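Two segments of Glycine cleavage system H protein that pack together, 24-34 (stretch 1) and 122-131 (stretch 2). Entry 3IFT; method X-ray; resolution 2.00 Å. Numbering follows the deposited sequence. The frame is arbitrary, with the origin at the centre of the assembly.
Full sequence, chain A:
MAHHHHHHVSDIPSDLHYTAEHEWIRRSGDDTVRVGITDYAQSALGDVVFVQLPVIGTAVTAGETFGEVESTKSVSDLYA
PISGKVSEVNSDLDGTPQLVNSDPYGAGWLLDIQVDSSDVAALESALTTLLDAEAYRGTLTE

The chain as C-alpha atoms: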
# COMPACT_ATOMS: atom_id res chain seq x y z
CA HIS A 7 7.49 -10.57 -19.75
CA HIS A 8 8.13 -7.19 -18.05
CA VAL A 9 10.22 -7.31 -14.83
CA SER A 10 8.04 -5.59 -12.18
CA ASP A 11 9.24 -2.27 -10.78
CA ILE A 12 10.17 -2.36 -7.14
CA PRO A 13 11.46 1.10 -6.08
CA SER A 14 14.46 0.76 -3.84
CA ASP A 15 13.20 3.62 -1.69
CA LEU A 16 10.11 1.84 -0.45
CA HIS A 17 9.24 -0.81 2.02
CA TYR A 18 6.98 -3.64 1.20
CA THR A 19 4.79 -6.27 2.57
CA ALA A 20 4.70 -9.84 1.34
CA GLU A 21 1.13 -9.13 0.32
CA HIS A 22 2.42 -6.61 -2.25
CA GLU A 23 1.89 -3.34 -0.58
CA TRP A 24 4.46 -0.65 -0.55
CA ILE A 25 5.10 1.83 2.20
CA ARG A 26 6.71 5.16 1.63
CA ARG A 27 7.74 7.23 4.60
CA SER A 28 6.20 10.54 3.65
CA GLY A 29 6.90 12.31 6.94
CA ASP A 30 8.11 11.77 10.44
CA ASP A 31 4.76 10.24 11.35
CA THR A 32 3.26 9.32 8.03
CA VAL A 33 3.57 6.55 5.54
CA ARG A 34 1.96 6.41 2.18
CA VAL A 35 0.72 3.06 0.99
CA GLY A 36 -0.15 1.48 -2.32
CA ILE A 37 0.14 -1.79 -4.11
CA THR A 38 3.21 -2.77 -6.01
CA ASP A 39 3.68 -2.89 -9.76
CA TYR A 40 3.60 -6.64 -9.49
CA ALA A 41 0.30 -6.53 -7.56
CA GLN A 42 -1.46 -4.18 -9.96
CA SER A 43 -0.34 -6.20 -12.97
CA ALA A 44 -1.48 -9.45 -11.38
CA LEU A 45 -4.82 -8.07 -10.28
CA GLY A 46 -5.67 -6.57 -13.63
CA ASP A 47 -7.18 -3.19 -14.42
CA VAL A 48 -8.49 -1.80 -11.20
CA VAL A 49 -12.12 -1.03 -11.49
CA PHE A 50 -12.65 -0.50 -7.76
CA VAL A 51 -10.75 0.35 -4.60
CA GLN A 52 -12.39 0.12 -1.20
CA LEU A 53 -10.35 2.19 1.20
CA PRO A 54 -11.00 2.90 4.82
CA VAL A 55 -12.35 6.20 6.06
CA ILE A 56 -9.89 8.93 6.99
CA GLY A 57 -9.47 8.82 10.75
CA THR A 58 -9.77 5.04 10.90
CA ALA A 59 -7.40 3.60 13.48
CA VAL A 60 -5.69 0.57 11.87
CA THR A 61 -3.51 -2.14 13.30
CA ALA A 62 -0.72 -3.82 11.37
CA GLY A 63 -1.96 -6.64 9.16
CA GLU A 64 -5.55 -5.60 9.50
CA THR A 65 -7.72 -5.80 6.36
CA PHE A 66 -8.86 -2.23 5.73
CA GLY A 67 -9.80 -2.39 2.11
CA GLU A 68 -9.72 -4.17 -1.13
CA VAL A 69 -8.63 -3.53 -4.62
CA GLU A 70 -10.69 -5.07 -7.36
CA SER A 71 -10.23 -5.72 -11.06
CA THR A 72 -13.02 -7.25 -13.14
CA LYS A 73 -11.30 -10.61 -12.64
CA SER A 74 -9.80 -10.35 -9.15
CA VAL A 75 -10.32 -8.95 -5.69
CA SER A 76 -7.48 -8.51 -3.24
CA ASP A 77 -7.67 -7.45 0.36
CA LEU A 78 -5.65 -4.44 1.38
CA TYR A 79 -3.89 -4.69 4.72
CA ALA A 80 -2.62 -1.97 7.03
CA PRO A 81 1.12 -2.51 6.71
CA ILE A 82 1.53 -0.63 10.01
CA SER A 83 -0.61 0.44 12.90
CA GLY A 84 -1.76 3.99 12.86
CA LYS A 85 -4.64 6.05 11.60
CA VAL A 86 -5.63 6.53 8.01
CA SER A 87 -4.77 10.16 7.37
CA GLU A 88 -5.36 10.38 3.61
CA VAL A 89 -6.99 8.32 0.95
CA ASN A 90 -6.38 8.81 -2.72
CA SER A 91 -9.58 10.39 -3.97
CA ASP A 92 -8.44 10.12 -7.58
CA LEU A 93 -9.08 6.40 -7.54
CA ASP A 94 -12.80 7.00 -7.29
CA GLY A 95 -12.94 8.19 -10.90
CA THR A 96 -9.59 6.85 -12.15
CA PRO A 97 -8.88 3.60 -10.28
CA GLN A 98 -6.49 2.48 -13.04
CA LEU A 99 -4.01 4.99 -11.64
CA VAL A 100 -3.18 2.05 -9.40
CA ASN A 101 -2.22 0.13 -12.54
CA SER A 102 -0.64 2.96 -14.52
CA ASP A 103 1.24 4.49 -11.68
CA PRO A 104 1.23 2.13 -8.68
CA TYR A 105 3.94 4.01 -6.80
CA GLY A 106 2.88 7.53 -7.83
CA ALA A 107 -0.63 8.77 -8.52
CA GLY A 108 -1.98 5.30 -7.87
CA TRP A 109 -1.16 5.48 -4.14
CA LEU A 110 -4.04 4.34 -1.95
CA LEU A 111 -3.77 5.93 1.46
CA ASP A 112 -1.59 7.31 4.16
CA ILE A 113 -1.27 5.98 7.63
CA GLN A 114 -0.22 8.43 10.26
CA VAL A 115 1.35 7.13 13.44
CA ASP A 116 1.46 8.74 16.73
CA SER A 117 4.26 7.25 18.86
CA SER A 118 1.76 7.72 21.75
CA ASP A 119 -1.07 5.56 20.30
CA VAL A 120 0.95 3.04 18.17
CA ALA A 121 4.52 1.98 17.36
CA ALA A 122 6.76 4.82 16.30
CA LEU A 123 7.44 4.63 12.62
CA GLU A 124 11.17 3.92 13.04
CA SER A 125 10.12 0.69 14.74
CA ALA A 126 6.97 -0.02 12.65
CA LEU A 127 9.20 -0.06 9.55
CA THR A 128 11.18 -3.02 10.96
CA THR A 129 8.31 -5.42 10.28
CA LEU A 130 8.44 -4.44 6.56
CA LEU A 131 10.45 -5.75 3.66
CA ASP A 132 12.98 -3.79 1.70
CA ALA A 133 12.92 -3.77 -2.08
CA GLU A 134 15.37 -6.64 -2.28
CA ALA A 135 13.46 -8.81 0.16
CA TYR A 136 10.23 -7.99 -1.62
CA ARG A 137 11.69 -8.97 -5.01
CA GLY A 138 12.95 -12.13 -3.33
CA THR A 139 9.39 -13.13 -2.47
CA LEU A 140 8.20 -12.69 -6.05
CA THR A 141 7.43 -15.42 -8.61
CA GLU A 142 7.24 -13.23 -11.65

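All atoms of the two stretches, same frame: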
# COMPACT_ATOMS: atom_id res chain seq x y z
N TRP A 24 3.25 -1.41 -0.76
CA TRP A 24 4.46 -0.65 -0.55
C TRP A 24 4.14 0.41 0.46
O TRP A 24 2.98 0.79 0.65
CB TRP A 24 5.03 -0.05 -1.84
CG TRP A 24 4.09 0.79 -2.61
CD1 TRP A 24 3.28 0.36 -3.63
CD2 TRP A 24 3.81 2.18 -2.44
NE1 TRP A 24 2.54 1.43 -4.13
CE2 TRP A 24 2.84 2.55 -3.42
CE3 TRP A 24 4.28 3.16 -1.57
CZ2 TRP A 24 2.32 3.86 -3.52
CZ3 TRP A 24 3.79 4.44 -1.69
CH2 TRP A 24 2.80 4.78 -2.65
N ILE A 25 5.19 0.89 1.09
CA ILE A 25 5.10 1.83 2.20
C ILE A 25 6.20 2.81 1.95
O ILE A 25 7.39 2.42 1.87
CB ILE A 25 5.30 1.13 3.55
CG1 ILE A 25 4.23 0.07 3.74
CG2 ILE A 25 5.23 2.18 4.71
CD1 ILE A 25 4.67 -1.34 3.40
N ARG A 26 5.79 4.06 1.75
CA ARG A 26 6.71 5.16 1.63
C ARG A 26 6.64 6.05 2.86
O ARG A 26 5.57 6.55 3.21
CB ARG A 26 6.38 6.00 0.42
CG ARG A 26 7.38 7.12 0.22
CD ARG A 26 6.98 7.98 -0.96
NE ARG A 26 7.17 7.24 -2.18
CZ ARG A 26 6.24 6.98 -3.09
NH1 ARG A 26 5.02 7.48 -3.00
NH2 ARG A 26 6.58 6.24 -4.15
N ARG A 27 7.77 6.30 3.48
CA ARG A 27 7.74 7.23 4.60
C ARG A 27 7.57 8.62 4.03
O ARG A 27 8.46 9.12 3.38
CB ARG A 27 9.02 7.16 5.39
CG ARG A 27 9.04 8.20 6.47
CD ARG A 27 10.17 7.95 7.43
NE ARG A 27 9.83 8.46 8.75
CZ ARG A 27 10.30 7.97 9.89
NH1 ARG A 27 11.15 6.95 9.87
NH2 ARG A 27 9.93 8.52 11.04
N SER A 28 6.42 9.23 4.23
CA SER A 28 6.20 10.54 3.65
C SER A 28 6.52 11.66 4.66
O SER A 28 6.74 12.80 4.28
CB SER A 28 4.77 10.68 3.13
OG SER A 28 3.84 10.08 3.98
N GLY A 29 6.58 11.31 5.93
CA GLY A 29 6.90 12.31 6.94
C GLY A 29 7.32 11.58 8.17
O GLY A 29 7.34 10.33 8.20
N ASP A 30 7.65 12.35 9.20
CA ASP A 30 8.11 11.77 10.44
C ASP A 30 7.10 10.76 10.95
O ASP A 30 7.49 9.74 11.48
CB ASP A 30 8.36 12.85 11.49
CG ASP A 30 9.57 13.72 11.16
OD1 ASP A 30 10.55 13.19 10.56
OD2 ASP A 30 9.53 14.92 11.52
N ASP A 31 5.83 11.04 10.76
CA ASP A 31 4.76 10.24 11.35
C ASP A 31 3.83 9.59 10.35
O ASP A 31 2.82 8.97 10.72
CB ASP A 31 3.94 11.12 12.30
CG ASP A 31 3.26 12.27 11.58
OD1 ASP A 31 3.47 12.45 10.34
OD2 ASP A 31 2.51 13.01 12.26
N THR A 32 4.17 9.71 9.08
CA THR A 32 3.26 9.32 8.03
C THR A 32 3.93 8.38 7.04
O THR A 32 5.08 8.57 6.62
CB THR A 32 2.76 10.55 7.27
OG1 THR A 32 2.10 11.42 8.20
CG2 THR A 32 1.77 10.16 6.19
N VAL A 33 3.19 7.35 6.67
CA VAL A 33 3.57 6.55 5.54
C VAL A 33 2.47 6.65 4.51
O VAL A 33 1.29 6.82 4.83
CB VAL A 33 3.83 5.09 5.89
CG1 VAL A 33 5.04 4.98 6.79
CG2 VAL A 33 2.60 4.47 6.55
N ARG A 34 2.88 6.57 3.26
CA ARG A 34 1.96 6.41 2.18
C ARG A 34 2.02 4.95 1.75
O ARG A 34 3.07 4.33 1.79
CB ARG A 34 2.32 7.33 1.05
CG ARG A 34 1.37 7.19 -0.11
CD ARG A 34 1.29 8.48 -0.87
NE ARG A 34 0.58 9.50 -0.12
CZ ARG A 34 0.18 10.66 -0.63
NH1 ARG A 34 0.42 10.93 -1.90
NH2 ARG A 34 -0.49 11.53 0.11
N ALA A 122 6.01 3.84 17.04
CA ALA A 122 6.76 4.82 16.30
C ALA A 122 7.09 4.18 14.97
O ALA A 122 7.27 2.96 14.86
CB ALA A 122 8.05 5.19 17.03
N LEU A 123 7.17 5.04 13.97
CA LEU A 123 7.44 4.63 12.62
C LEU A 123 8.77 3.92 12.50
O LEU A 123 8.83 2.88 11.88
CB LEU A 123 7.39 5.83 11.70
CG LEU A 123 6.81 5.57 10.33
CD1 LEU A 123 5.57 4.69 10.45
CD2 LEU A 123 6.50 6.93 9.67
N GLU A 124 9.83 4.50 13.06
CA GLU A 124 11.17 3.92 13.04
C GLU A 124 11.05 2.41 13.27
O GLU A 124 11.49 1.59 12.46
CB GLU A 124 12.02 4.56 14.14
N SER A 125 10.36 2.07 14.35
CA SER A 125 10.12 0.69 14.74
C SER A 125 9.13 -0.03 13.83
O SER A 125 9.46 -1.09 13.33
CB SER A 125 9.68 0.67 16.20
OG SER A 125 10.76 1.21 16.96
N ALA A 126 7.94 0.55 13.60
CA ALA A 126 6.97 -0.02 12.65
C ALA A 126 7.67 -0.51 11.39
O ALA A 126 7.42 -1.61 10.94
CB ALA A 126 5.89 1.00 12.29
N LEU A 127 8.59 0.29 10.84
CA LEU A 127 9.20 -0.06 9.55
C LEU A 127 9.99 -1.36 9.60
O LEU A 127 10.19 -1.99 8.57
CB LEU A 127 10.05 1.09 9.00
CG LEU A 127 9.34 2.43 8.74
CD1 LEU A 127 10.35 3.59 8.57
CD2 LEU A 127 8.39 2.35 7.55
N THR A 128 10.37 -1.81 10.80
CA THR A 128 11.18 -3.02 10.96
C THR A 128 10.43 -4.32 10.66
O THR A 128 11.06 -5.34 10.46
CB THR A 128 11.74 -3.13 12.43
OG1 THR A 128 10.66 -3.43 13.34
CG2 THR A 128 12.40 -1.83 12.84
N THR A 129 9.09 -4.28 10.69
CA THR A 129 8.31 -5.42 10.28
C THR A 129 8.24 -5.51 8.74
O THR A 129 7.73 -6.50 8.23
CB THR A 129 6.85 -5.34 10.79
OG1 THR A 129 6.27 -4.09 10.36
CG2 THR A 129 6.80 -5.45 12.36
N LEU A 130 8.69 -4.49 8.01
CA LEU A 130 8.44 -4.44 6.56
C LEU A 130 9.64 -4.90 5.78
O LEU A 130 10.75 -4.93 6.29
CB LEU A 130 8.01 -3.05 6.10
CG LEU A 130 6.86 -2.41 6.87
CD1 LEU A 130 6.61 -1.03 6.35
CD2 LEU A 130 5.59 -3.28 6.84
N LEU A 131 9.40 -5.27 4.53
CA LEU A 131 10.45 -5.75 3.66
C LEU A 131 11.07 -4.59 2.90
O LEU A 131 10.41 -3.57 2.60
CB LEU A 131 9.88 -6.74 2.65
CG LEU A 131 9.02 -7.86 3.22
CD1 LEU A 131 8.27 -8.48 2.08
CD2 LEU A 131 9.84 -8.92 4.04

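A short helix, beginning just after Ala122, lies against a β-hairpin, and no hydrogen bond links the modelled atoms of the two stretches; apolar packing holds them together, with about 357 Å² buried. Ala122, at the N-cap position, stays clear of the hairpin, but its O accepts a hydrogen bond from Ala126 N (2.8 Å) and so helps set the helix.

Leu123 makes the largest contribution. Its CB points toward the hairpin, and both methyls reach Val33 CG1, CD1 at 3.7 Å and CD2 at 3.8 Å; CD2 also lies against the turn, 3.5 Å from Asp30 O and 3.8 Å from Gly29 O. A branched, apolar side chain suits this place because it covers the valine and the turn backbone without needing a polar partner. Leu123 CB also lies over one face of the Arg27 guanidinium, 3.8 Å from Arg27 NH2. That group is held by its own hairpin: Arg27 NE donates to Gly29 O (3.2 Å) and Arg27 NH2 to Asp30 O (2.8 Å). With NE and NH2 thus bonded to the turn, the arginine offers a flat face to a hydrocarbon neighbour.

Glu124 points sideways and is modelled only to CB. Ser125 and Ala126 are out of reach.

One turn after Leu123, Leu127 again points toward the hairpin. Leu127 CD2 approaches both Ile25 CG2 and Val33 CG1 at 4.3 Å, and Leu127 CD1 lies 3.7 Å from Arg27 NH1. Thr128 and Thr129 are exposed and turn their hydroxyls back to the chain: Thr128 OG1 donates to Ser125 O (2.6 Å), Thr129 OG1 to Ala126 O (2.8 Å).

Leu130 closes the contact, its CD1 3.5 Å from Ile25 CD1. Leucines suit both positions: they pack on buried, aliphatic Ile25 and Val33, whose side chains need no polar partner. Alternation along the strand puts Ile25 and Arg27 toward the leucines while Trp24 and Arg26 point away.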